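Local coordinates for protein cytochrome P450 (Novosphingobium aromaticivorans, PDB 3OFT) that belongs to the cytochrome P450 family and binds a haem, protoporphyrin IX containing iron, within a largely helical fold, at residues G244-A247 with L248-R252; A4-A8 with D9-D13; V291-G295 with V296-K300. All coordinates share one frame; numbering follows the deposited sequence.

Contact 1: residues G244-A247 with L248-R252; sequences GMVA and LHLAR
Met-245 and Leu-248, three residues apart on one helix, run alongside each other in the same direction, with Met-245 CE 3.7 Å from Leu-248 CD2. The methionine reaches its neighbour by folding back: CG is anti to the carbonyl carbon, and bends at chi2 (-49°) and chi3 (-41°) turn the terminal methyl along the helix toward the leucine. Such a flexible, unbranched chain suits this role, because its CB leaves the backbone heading away from the next turn. Leu-248 instead has CG anti to its own nitrogen (chi1 172°), and its other methyl, CD1, rests against one face of the Arg-252 guanidinium, toward the rim of the group.

One step round the helix, Val-246 and Leu-250 make a looser apolar pair, Val-246 CG1 standing 4.3 Å from Leu-250 CD1. Leu-250 CG also passes 3.4 Å from Val-246 O. The valine meets Val-355, Phe-358 and Leu-359 of helix 348-365, whereas Leu-250 touches Leu-359 as well as Phe-369. Ala-247 and Ala-251, one turn apart, carry only methyls and so let strands 369-371 and 386-394 come close.

His-249 turns its imidazole away from residues 244-247; ND1 is hydrogen-bonded to Tyr-278 OH and NE2 to Asp-256 OD1, so both ring nitrogens of this buried side chain are satisfied.

Beneath the side chains the backbone bonds run from residue i+4 to i: Leu-248 N to Gly-244 O at 2.9 Å, then His-249 to Met-245, Leu-250 to Val-246 and Ala-251 to Ala-247. This is the regular alpha-helical pattern of the last turns of helix 221-252, which matches the long central helix of the P450 fold, here buried on several sides, with the side chain of Val-246 about 8 Å from the haem.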
ATOM      1  N   GLY A 244       2.888  -4.675   9.450  1.00  9.08           N
ATOM      2  CA  GLY A 244       3.475  -4.010  10.646  1.00  8.18           C
ATOM      3  C   GLY A 244       2.420  -3.358  11.543  1.00  7.63           C
ATOM      4  O   GLY A 244       2.486  -3.491  12.781  1.00  7.06           O
ATOM      5  N   MET A 245       1.431  -2.684  10.934  1.00  6.64           N
ATOM      6  CA  MET A 245       0.403  -1.995  11.706  1.00  6.74           C
ATOM      7  C   MET A 245      -0.491  -3.017  12.435  1.00  6.72           C
ATOM      8  O   MET A 245      -0.919  -2.797  13.584  1.00  6.72           O
ATOM      9  CB  MET A 245      -0.476  -1.157  10.778  1.00  8.36           C
ATOM     10  CG  MET A 245       0.154   0.152  10.303  1.00 10.26           C
ATOM     11  SD  MET A 245       0.882   1.158  11.612  1.00 14.53           S
ATOM     12  CE  MET A 245      -0.244   1.049  12.970  1.00 22.12           C
ATOM     13  N   VAL A 246      -0.786  -4.112  11.733  1.00  6.88           N
ATOM     14  CA  VAL A 246      -1.563  -5.223  12.330  1.00  7.28           C
ATOM     15  C   VAL A 246      -0.830  -5.837  13.529  1.00  7.32           C
ATOM     16  O   VAL A 246      -1.436  -6.086  14.603  1.00  7.50           O
ATOM     17  CB  VAL A 246      -1.913  -6.273  11.280  1.00  6.69           C
ATOM     18  CG1 VAL A 246      -2.478  -7.528  12.009  1.00  7.03           C
ATOM     19  CG2 VAL A 246      -2.986  -5.667  10.297  1.00  8.02           C
ATOM     20  N   ALA A 247       0.461  -6.076  13.366  1.00  6.97           N
ATOM     21  CA  ALA A 247       1.257  -6.611  14.499  1.00  7.58           C
ATOM     22  C   ALA A 247       1.349  -5.623  15.662  1.00  8.09           C
ATOM     23  O   ALA A 247       1.301  -6.045  16.823  1.00  9.20           O
ATOM     24  CB  ALA A 247       2.683  -7.030  14.055  1.00  6.80           C
ATOM     25  N   LEU A 248       1.530  -4.345  15.338  1.00  7.45           N
ATOM     26  CA  LEU A 248       1.607  -3.269  16.348  1.00  8.45           C
ATOM     27  C   LEU A 248       0.282  -3.240  17.143  1.00  8.89           C
ATOM     28  O   LEU A 248       0.297  -3.246  18.384  1.00  8.73           O
ATOM     29  CB  LEU A 248       1.855  -1.915  15.691  1.00  7.76           C
ATOM     30  CG  LEU A 248       1.761  -0.698  16.631  1.00  7.94           C
ATOM     31  CD1 LEU A 248       2.724  -0.869  17.862  1.00  7.21           C
ATOM     32  CD2 LEU A 248       2.109   0.562  15.834  1.00 11.95           C
ATOM     33  N   HIS A 249      -0.840  -3.259  16.409  1.00  7.24           N
ATOM     34  CA  HIS A 249      -2.153  -3.321  17.051  1.00  8.27           C
ATOM     35  C   HIS A 249      -2.256  -4.461  18.051  1.00  7.80           C
ATOM     36  O   HIS A 249      -2.651  -4.226  19.234  1.00  9.14           O
ATOM     37  CB  HIS A 249      -3.312  -3.426  16.042  1.00  6.83           C
ATOM     38  CG  HIS A 249      -4.647  -3.554  16.715  1.00  9.07           C
ATOM     39  ND1 HIS A 249      -5.428  -2.462  17.014  1.00 12.56           N
ATOM     40  CD2 HIS A 249      -5.305  -4.632  17.207  1.00 13.47           C
ATOM     41  CE1 HIS A 249      -6.532  -2.859  17.629  1.00 12.34           C
ATOM     42  NE2 HIS A 249      -6.481  -4.173  17.762  1.00 11.63           N
ATOM     43  N   LEU A 250      -1.936  -5.678  17.610  1.00  8.18           N
ATOM     44  CA  LEU A 250      -2.028  -6.855  18.465  1.00  8.35           C
ATOM     45  C   LEU A 250      -1.116  -6.737  19.684  1.00  9.21           C
ATOM     46  O   LEU A 250      -1.540  -7.084  20.794  1.00  9.24           O
ATOM     47  CB  LEU A 250      -1.734  -8.150  17.698  1.00  9.08           C
ATOM     48  CG  LEU A 250      -2.706  -8.503  16.571  1.00 10.74           C
ATOM     49  CD1 LEU A 250      -2.142  -9.675  15.704  1.00 11.82           C
ATOM     50  CD2 LEU A 250      -4.062  -8.912  17.185  1.00 11.13           C
ATOM     51  N   ALA A 251       0.118  -6.278  19.480  1.00  8.81           N
ATOM     52  CA  ALA A 251       1.077  -6.076  20.606  1.00  9.67           C
ATOM     53  C   ALA A 251       0.536  -5.094  21.655  1.00 10.76           C
ATOM     54  O   ALA A 251       0.713  -5.313  22.867  1.00 12.20           O
ATOM     55  CB  ALA A 251       2.441  -5.589  20.084  1.00  9.27           C
ATOM     56  N   ARG A 252      -0.165  -4.067  21.183  1.00 10.46           N
ATOM     57  CA  ARG A 252      -0.741  -3.038  22.033  1.00 12.45           C
ATOM     58  C   ARG A 252      -2.114  -3.431  22.593  1.00 13.68           C
ATOM     59  O   ARG A 252      -2.580  -2.800  23.545  1.00 14.46           O
ATOM     60  CB  ARG A 252      -0.870  -1.724  21.253  1.00 12.12           C
ATOM     61  CG  ARG A 252       0.374  -0.896  21.185  1.00 13.65           C
ATOM     62  CD  ARG A 252       0.151   0.315  20.318  1.00 16.20           C
ATOM     63  NE  ARG A 252       1.313   1.204  20.361  1.00 22.42           N
ATOM     64  CZ  ARG A 252       1.518   2.223  19.528  1.00 22.84           C
ATOM     65  NH1 ARG A 252       0.651   2.489  18.568  1.00 24.30           N
ATOM     66  NH2 ARG A 252       2.604   2.976  19.652  1.00 26.57           N
TER

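Contact 2: residues A4-A8 with D9-D13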
ATOM      1  N   ALA A   4      -2.463  33.122  -7.215  1.00 17.12           N
ATOM      2  CA  ALA A   4      -3.672  33.930  -7.014  1.00 17.48           C
ATOM      3  C   ALA A   4      -4.947  33.159  -6.624  1.00 17.29           C
ATOM      4  O   ALA A   4      -5.789  33.691  -5.883  1.00 16.50           O
ATOM      5  CB  ALA A   4      -3.934  34.833  -8.252  1.00 16.78           C
ATOM      6  N   HIS A   5      -5.129  31.928  -7.116  1.00 16.06           N
ATOM      7  CA  HIS A   5      -6.387  31.217  -6.868  1.00 16.55           C
ATOM      8  C   HIS A   5      -6.367  30.505  -5.494  1.00 17.18           C
ATOM      9  O   HIS A   5      -7.276  29.794  -5.163  1.00 18.36           O
ATOM     10  CB  HIS A   5      -6.656  30.188  -7.997  1.00 16.71           C
ATOM     11  CG  HIS A   5      -5.537  29.214  -8.180  1.00 15.98           C
ATOM     12  ND1 HIS A   5      -5.691  27.848  -8.029  1.00 17.00           N
ATOM     13  CD2 HIS A   5      -4.228  29.418  -8.440  1.00 13.94           C
ATOM     14  CE1 HIS A   5      -4.527  27.251  -8.234  1.00 13.55           C
ATOM     15  NE2 HIS A   5      -3.620  28.184  -8.459  1.00 21.45           N
ATOM     16  N   VAL A   6      -5.287  30.655  -4.732  1.00 17.46           N
ATOM     17  CA  VAL A   6      -5.178  30.040  -3.418  1.00 16.31           C
ATOM     18  C   VAL A   6      -5.446  31.103  -2.355  1.00 17.67           C
ATOM     19  O   VAL A   6      -4.619  32.003  -2.161  1.00 17.39           O
ATOM     20  CB  VAL A   6      -3.779  29.468  -3.200  1.00 16.66           C
ATOM     21  CG1 VAL A   6      -3.603  28.974  -1.750  1.00 16.55           C
ATOM     22  CG2 VAL A   6      -3.486  28.345  -4.244  1.00 15.08           C
ATOM     23  N   PRO A   7      -6.587  30.991  -1.644  1.00 18.57           N
ATOM     24  CA  PRO A   7      -6.849  31.959  -0.568  1.00 19.41           C
ATOM     25  C   PRO A   7      -5.804  31.862   0.512  1.00 20.27           C
ATOM     26  O   PRO A   7      -5.333  30.750   0.831  1.00 20.38           O
ATOM     27  CB  PRO A   7      -8.214  31.544  -0.037  1.00 19.70           C
ATOM     28  CG  PRO A   7      -8.833  30.726  -1.109  1.00 19.79           C
ATOM     29  CD  PRO A   7      -7.697  30.041  -1.819  1.00 18.24           C
ATOM     30  N   ALA A   8      -5.409  33.015   1.057  1.00 20.49           N
ATOM     31  CA  ALA A   8      -4.393  33.049   2.095  1.00 21.81           C
ATOM     32  C   ALA A   8      -4.704  32.098   3.248  1.00 21.60           C
ATOM     33  O   ALA A   8      -3.787  31.487   3.803  1.00 21.19           O
ATOM     34  CB  ALA A   8      -4.206  34.482   2.650  1.00 22.24           C
ATOM     35  N   ASP A   9      -5.978  32.008   3.617  1.00 22.50           N
ATOM     36  CA  ASP A   9      -6.378  31.200   4.770  1.00 23.43           C
ATOM     37  C   ASP A   9      -6.263  29.674   4.539  1.00 22.81           C
ATOM     38  O   ASP A   9      -6.349  28.905   5.492  1.00 22.34           O
ATOM     39  CB  ASP A   9      -7.780  31.585   5.262  1.00 24.69           C
ATOM     40  CG  ASP A   9      -8.901  31.208   4.287  1.00 29.48           C
ATOM     41  OD1 ASP A   9     -10.068  31.188   4.736  1.00 32.78           O
ATOM     42  OD2 ASP A   9      -8.655  30.963   3.078  1.00 36.02           O
ATOM     43  N   ARG A  10      -6.056  29.268   3.281  1.00 21.77           N
ATOM     44  CA  ARG A  10      -5.802  27.854   2.921  1.00 20.26           C
ATOM     45  C   ARG A  10      -4.312  27.460   2.898  1.00 19.35           C
ATOM     46  O   ARG A  10      -3.995  26.301   2.614  1.00 19.08           O
ATOM     47  CB  ARG A  10      -6.407  27.535   1.536  1.00 19.86           C
ATOM     48  CG  ARG A  10      -7.902  27.830   1.337  1.00 23.12           C
ATOM     49  CD  ARG A  10      -8.773  27.062   2.300  1.00 24.59           C
ATOM     50  NE  ARG A  10     -10.216  27.226   2.056  1.00 25.06           N
ATOM     51  CZ  ARG A  10     -11.049  26.284   1.602  1.00 24.18           C
ATOM     52  NH1 ARG A  10     -10.612  25.069   1.276  1.00 21.30           N
ATOM     53  NH2 ARG A  10     -12.347  26.564   1.471  1.00 17.84           N
ATOM     54  N   VAL A  11      -3.392  28.385   3.176  1.00 18.47           N
ATOM     55  CA  VAL A  11      -1.949  28.097   3.048  1.00 18.84           C
ATOM     56  C   VAL A  11      -1.426  27.377   4.282  1.00 19.07           C
ATOM     57  O   VAL A  11      -1.706  27.800   5.398  1.00 18.79           O
ATOM     58  CB  VAL A  11      -1.098  29.372   2.797  1.00 18.69           C
ATOM     59  CG1 VAL A  11       0.402  29.042   2.797  1.00 18.36           C
ATOM     60  CG2 VAL A  11      -1.504  30.051   1.493  1.00 18.74           C
ATOM     61  N   VAL A  12      -0.698  26.279   4.075  1.00 18.67           N
ATOM     62  CA  VAL A  12       0.022  25.570   5.146  1.00 18.14           C
ATOM     63  C   VAL A  12       1.438  25.286   4.668  1.00 18.83           C
ATOM     64  O   VAL A  12       1.720  25.388   3.494  1.00 17.47           O
ATOM     65  CB  VAL A  12      -0.647  24.231   5.561  1.00 17.64           C
ATOM     66  CG1 VAL A  12      -2.055  24.440   6.084  1.00 17.89           C
ATOM     67  CG2 VAL A  12      -0.644  23.220   4.390  1.00 18.12           C
ATOM     68  N   ASP A  13       2.330  24.897   5.564  1.00 19.44           N
ATOM     69  CA  ASP A  13       3.640  24.472   5.105  1.00 21.21           C
ATOM     70  C   ASP A  13       3.880  22.962   5.319  1.00 20.49           C
ATOM     71  O   ASP A  13       5.009  22.459   5.150  1.00 22.34           O
ATOM     72  CB  ASP A  13       4.708  25.322   5.780  1.00 22.04           C
ATOM     73  CG  ASP A  13       4.782  25.074   7.264  1.00 27.25           C
ATOM     74  OD1 ASP A  13       5.761  25.537   7.905  1.00 34.21           O
ATOM     75  OD2 ASP A  13       3.855  24.431   7.804  1.00 31.94           O
TER
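Pro-7 and Arg-10 are joined by the first of two i+3 to i backbone bonds: Arg-10 N donates to Pro-7 O at 3.0 Å, and Val-11 N follows to Ala-8 O at 3.2 Å. Both donors stand well above the carbonyl planes, 53° out in the first bond, as tight 3-10 winding brings about. The chain coils through this short turn and then straightens into strand 11-12. Proline fits the entrance, since its ring fixes phi and its nitrogen has no hydrogen to place, while its carbonyl can still accept.

The proline ring packs against the aliphatic part of Arg-10, with Pro-7 CD 3.9 Å from Arg-10 CG. The guanidinium finds its partners beyond the turn: NH1 makes a salt bridge to Asp-294 and a hydrogen bond to Leu-39 O. On the same side of the proline ring, but at its CB corner, comes the carboxylate of Asp-9. With chi1 at 69° its CG is wedged between the two backbone branches, which carries OD2 to within 3.2 Å of Pro-7 CB. Val-6 and Val-11 bracket the turn, crossing at about a right angle, with Val-6 CG1 4.0 Å from Val-11 CG2; Val-6 also leans on Trp-41 of strand 39-42.

The chemistry thus divides the work. Backbone bonds and a rigid proline set the turn, two valines close its base by apolar contact, and Arg-10 spends its charge on Asp-294, fastening this surface segment to the hairpin 291-298.

Contact 3: residues V291-G295 with V296-K300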
ATOM      1  N   VAL A 291     -11.204  22.039 -11.331  1.00 15.43           N
ATOM      2  CA  VAL A 291     -12.088  21.265 -10.442  1.00 16.35           C
ATOM      3  C   VAL A 291     -12.433  22.125  -9.244  1.00 16.44           C
ATOM      4  O   VAL A 291     -11.559  22.471  -8.444  1.00 15.41           O
ATOM      5  CB  VAL A 291     -11.414  19.943  -9.885  1.00 16.18           C
ATOM      6  CG1 VAL A 291     -12.321  19.260  -8.820  1.00 16.69           C
ATOM      7  CG2 VAL A 291     -11.071  18.978 -10.994  1.00 13.45           C
ATOM      8  N   ASP A 292     -13.709  22.440  -9.094  1.00 17.20           N
ATOM      9  CA  ASP A 292     -14.159  23.123  -7.898  1.00 19.10           C
ATOM     10  C   ASP A 292     -14.350  22.112  -6.793  1.00 19.01           C
ATOM     11  O   ASP A 292     -14.959  21.049  -7.029  1.00 19.01           O
ATOM     12  CB  ASP A 292     -15.505  23.787  -8.146  1.00 20.27           C
ATOM     13  CG  ASP A 292     -15.390  25.055  -8.985  1.00 24.95           C
ATOM     14  OD1 ASP A 292     -14.262  25.415  -9.408  1.00 25.67           O
ATOM     15  OD2 ASP A 292     -16.451  25.688  -9.222  1.00 31.32           O
ATOM     16  N   ALA A 293     -13.880  22.476  -5.598  1.00 17.36           N
ATOM     17  CA  ALA A 293     -13.874  21.596  -4.446  1.00 18.44           C
ATOM     18  C   ALA A 293     -13.746  22.425  -3.172  1.00 18.18           C
ATOM     19  O   ALA A 293     -12.861  23.293  -3.058  1.00 18.36           O
ATOM     20  CB  ALA A 293     -12.712  20.616  -4.551  1.00 17.55           C
ATOM     21  N   ASP A 294     -14.609  22.149  -2.202  1.00 18.98           N
ATOM     22  CA  ASP A 294     -14.555  22.802  -0.896  1.00 20.70           C
ATOM     23  C   ASP A 294     -14.514  24.340  -0.969  1.00 20.79           C
ATOM     24  O   ASP A 294     -13.902  24.984  -0.109  1.00 21.73           O
ATOM     25  CB  ASP A 294     -13.349  22.298  -0.088  1.00 20.71           C
ATOM     26  CG  ASP A 294     -13.383  22.781   1.365  1.00 24.11           C
ATOM     27  OD1 ASP A 294     -14.475  22.724   1.975  1.00 30.26           O
ATOM     28  OD2 ASP A 294     -12.339  23.208   1.906  1.00 25.88           O
ATOM     29  N   GLY A 295     -15.113  24.917  -2.011  1.00 20.70           N
ATOM     30  CA  GLY A 295     -15.141  26.378  -2.164  1.00 20.70           C
ATOM     31  C   GLY A 295     -13.927  27.029  -2.808  1.00 20.68           C
ATOM     32  O   GLY A 295     -13.783  28.261  -2.783  1.00 21.03           O
ATOM     33  N   VAL A 296     -13.030  26.220  -3.363  1.00 19.30           N
ATOM     34  CA  VAL A 296     -11.902  26.735  -4.141  1.00 18.63           C
ATOM     35  C   VAL A 296     -11.883  26.011  -5.482  1.00 18.02           C
ATOM     36  O   VAL A 296     -12.730  25.141  -5.726  1.00 16.73           O
ATOM     37  CB  VAL A 296     -10.528  26.608  -3.427  1.00 19.27           C
ATOM     38  CG1 VAL A 296     -10.454  27.520  -2.192  1.00 21.62           C
ATOM     39  CG2 VAL A 296     -10.192  25.128  -3.081  1.00 19.63           C
ATOM     40  N   THR A 297     -10.956  26.403  -6.357  1.00 18.03           N
ATOM     41  CA  THR A 297     -10.805  25.797  -7.670  1.00 18.71           C
ATOM     42  C   THR A 297      -9.377  25.303  -7.808  1.00 18.42           C
ATOM     43  O   THR A 297      -8.410  26.082  -7.780  1.00 18.07           O
ATOM     44  CB  THR A 297     -11.056  26.788  -8.822  1.00 19.55           C
ATOM     45  OG1 THR A 297     -12.386  27.299  -8.724  1.00 22.11           O
ATOM     46  CG2 THR A 297     -10.873  26.113 -10.204  1.00 19.67           C
ATOM     47  N   ILE A 298      -9.261  23.994  -7.973  1.00 15.96           N
ATOM     48  CA  ILE A 298      -8.004  23.405  -8.364  1.00 15.24           C
ATOM     49  C   ILE A 298      -7.882  23.685  -9.867  1.00 14.09           C
ATOM     50  O   ILE A 298      -8.758  23.324 -10.631  1.00 14.98           O
ATOM     51  CB  ILE A 298      -8.001  21.880  -8.065  1.00 14.21           C
ATOM     52  CG1 ILE A 298      -8.142  21.646  -6.555  1.00 14.41           C
ATOM     53  CG2 ILE A 298      -6.724  21.237  -8.643  1.00 14.28           C
ATOM     54  CD1 ILE A 298      -8.533  20.239  -6.153  1.00 13.45           C
ATOM     55  N   ARG A 299      -6.820  24.347 -10.292  1.00 13.78           N
ATOM     56  CA  ARG A 299      -6.630  24.691 -11.716  1.00 13.50           C
ATOM     57  C   ARG A 299      -5.853  23.636 -12.461  1.00 13.12           C
ATOM     58  O   ARG A 299      -4.954  23.005 -11.879  1.00 12.58           O
ATOM     59  CB  ARG A 299      -5.847  26.015 -11.839  1.00 13.16           C
ATOM     60  CG  ARG A 299      -6.613  27.227 -11.270  1.00 16.45           C
ATOM     61  CD  ARG A 299      -5.896  28.549 -11.601  1.00 18.25           C
ATOM     62  NE  ARG A 299      -5.948  28.831 -13.031  1.00 18.51           N
ATOM     63  CZ  ARG A 299      -5.246  29.780 -13.645  1.00 21.09           C
ATOM     64  NH1 ARG A 299      -4.415  30.557 -12.961  1.00 18.15           N
ATOM     65  NH2 ARG A 299      -5.377  29.943 -14.964  1.00 22.32           N
ATOM     66  N   LYS A 300      -6.131  23.499 -13.759  1.00 12.09           N
ATOM     67  CA  LYS A 300      -5.333  22.638 -14.644  1.00 14.39           C
ATOM     68  C   LYS A 300      -3.846  22.810 -14.398  1.00 13.14           C
ATOM     69  O   LYS A 300      -3.328  23.937 -14.431  1.00 13.15           O
ATOM     70  CB  LYS A 300      -5.554  22.963 -16.158  1.00 15.23           C
ATOM     71  CG  LYS A 300      -6.791  22.378 -16.790  1.00 19.81           C
ATOM     72  CD  LYS A 300      -7.094  23.094 -18.141  1.00 22.71           C
ATOM     73  CE  LYS A 300      -7.563  24.524 -17.897  1.00 27.20           C
ATOM     74  NZ  LYS A 300      -7.972  25.221 -19.146  1.00 31.83           N
TER
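Val-291 and Ile-298 face each other as a hydrogen-bonded antiparallel pair, with Val-291 N giving to Ile-298 O at 2.9 Å and Ile-298 N to Val-291 O at 2.8 Å. Ala-293 and Val-296 form the second such pair. Here Ala-293 N meets Val-296 O at 2.9 Å, and Val-296 N returns a bond to Ala-293 O. Between these pairs the strands are also linked by weaker CA-H...O contacts, one from Asp-292 CA to Val-296 O. The hairpin closes through a type I' turn, in which Asp-294 and Gly-295 both take positive phi. At Gly-295 (phi 84°) the backbone angles leave no room for a side chain beside the carbonyl oxygen before it, which calls for glycine at the corner.

The side-chain hydrogen bond belongs to the non-hydrogen-bonded pair. Thr-297 OG1 donates to Asp-292 OD1 at 2.7 Å, approaching from above the carboxylate plane, 42° out of it. With OG1 anti to its carbonyl carbon (chi1 -60°), threonine presents the hydroxyl to the aspartate; the beta-branched residue also suits an extended strand.

Apolar contacts occupy the other face, where Val-291, Ala-293, Val-296 and Ile-298 gather. Val-291 CB is 4.3 Å from Ile-298 CB, and the small Ala-293 leaves Ile-298 CD1 at 4.5 Å from its CB. Leu-39, Trp-49 and Leu-60 cover this face.

At the turn, Asp-294 makes a salt bridge through OD1 to Arg-53, while its other oxygen serves Arg-10. Two cations so placed would probably favour its ionised form. The chemistry implies a two-sided hairpin: an apolar face buried against the protein, and a more exposed face carrying the Asp-292 to Thr-297 bond.

In the fold
From the N terminus, contact 2 comes first, closing a tight turn that leads into strand 11-12, an edge of the six-stranded mixed sheet. Contact 1 follows far along the chain, within the end of helix 221-252, and contact 3 then closes the hairpin of strands 291-293 and 296-298. The three are in series: none encloses or crosses another. Contacts 2 and 3, distant in sequence, meet in space with centres about 12 Å apart; besides the ionic link, Pro-7 packs on Val-296. Together they join the N-terminal segment, at the edge of the six-stranded sheet, to the separate two-stranded hairpin. Contact 1 lies apart, its centre about 38 Å from each of the others, in the helical part of the fold.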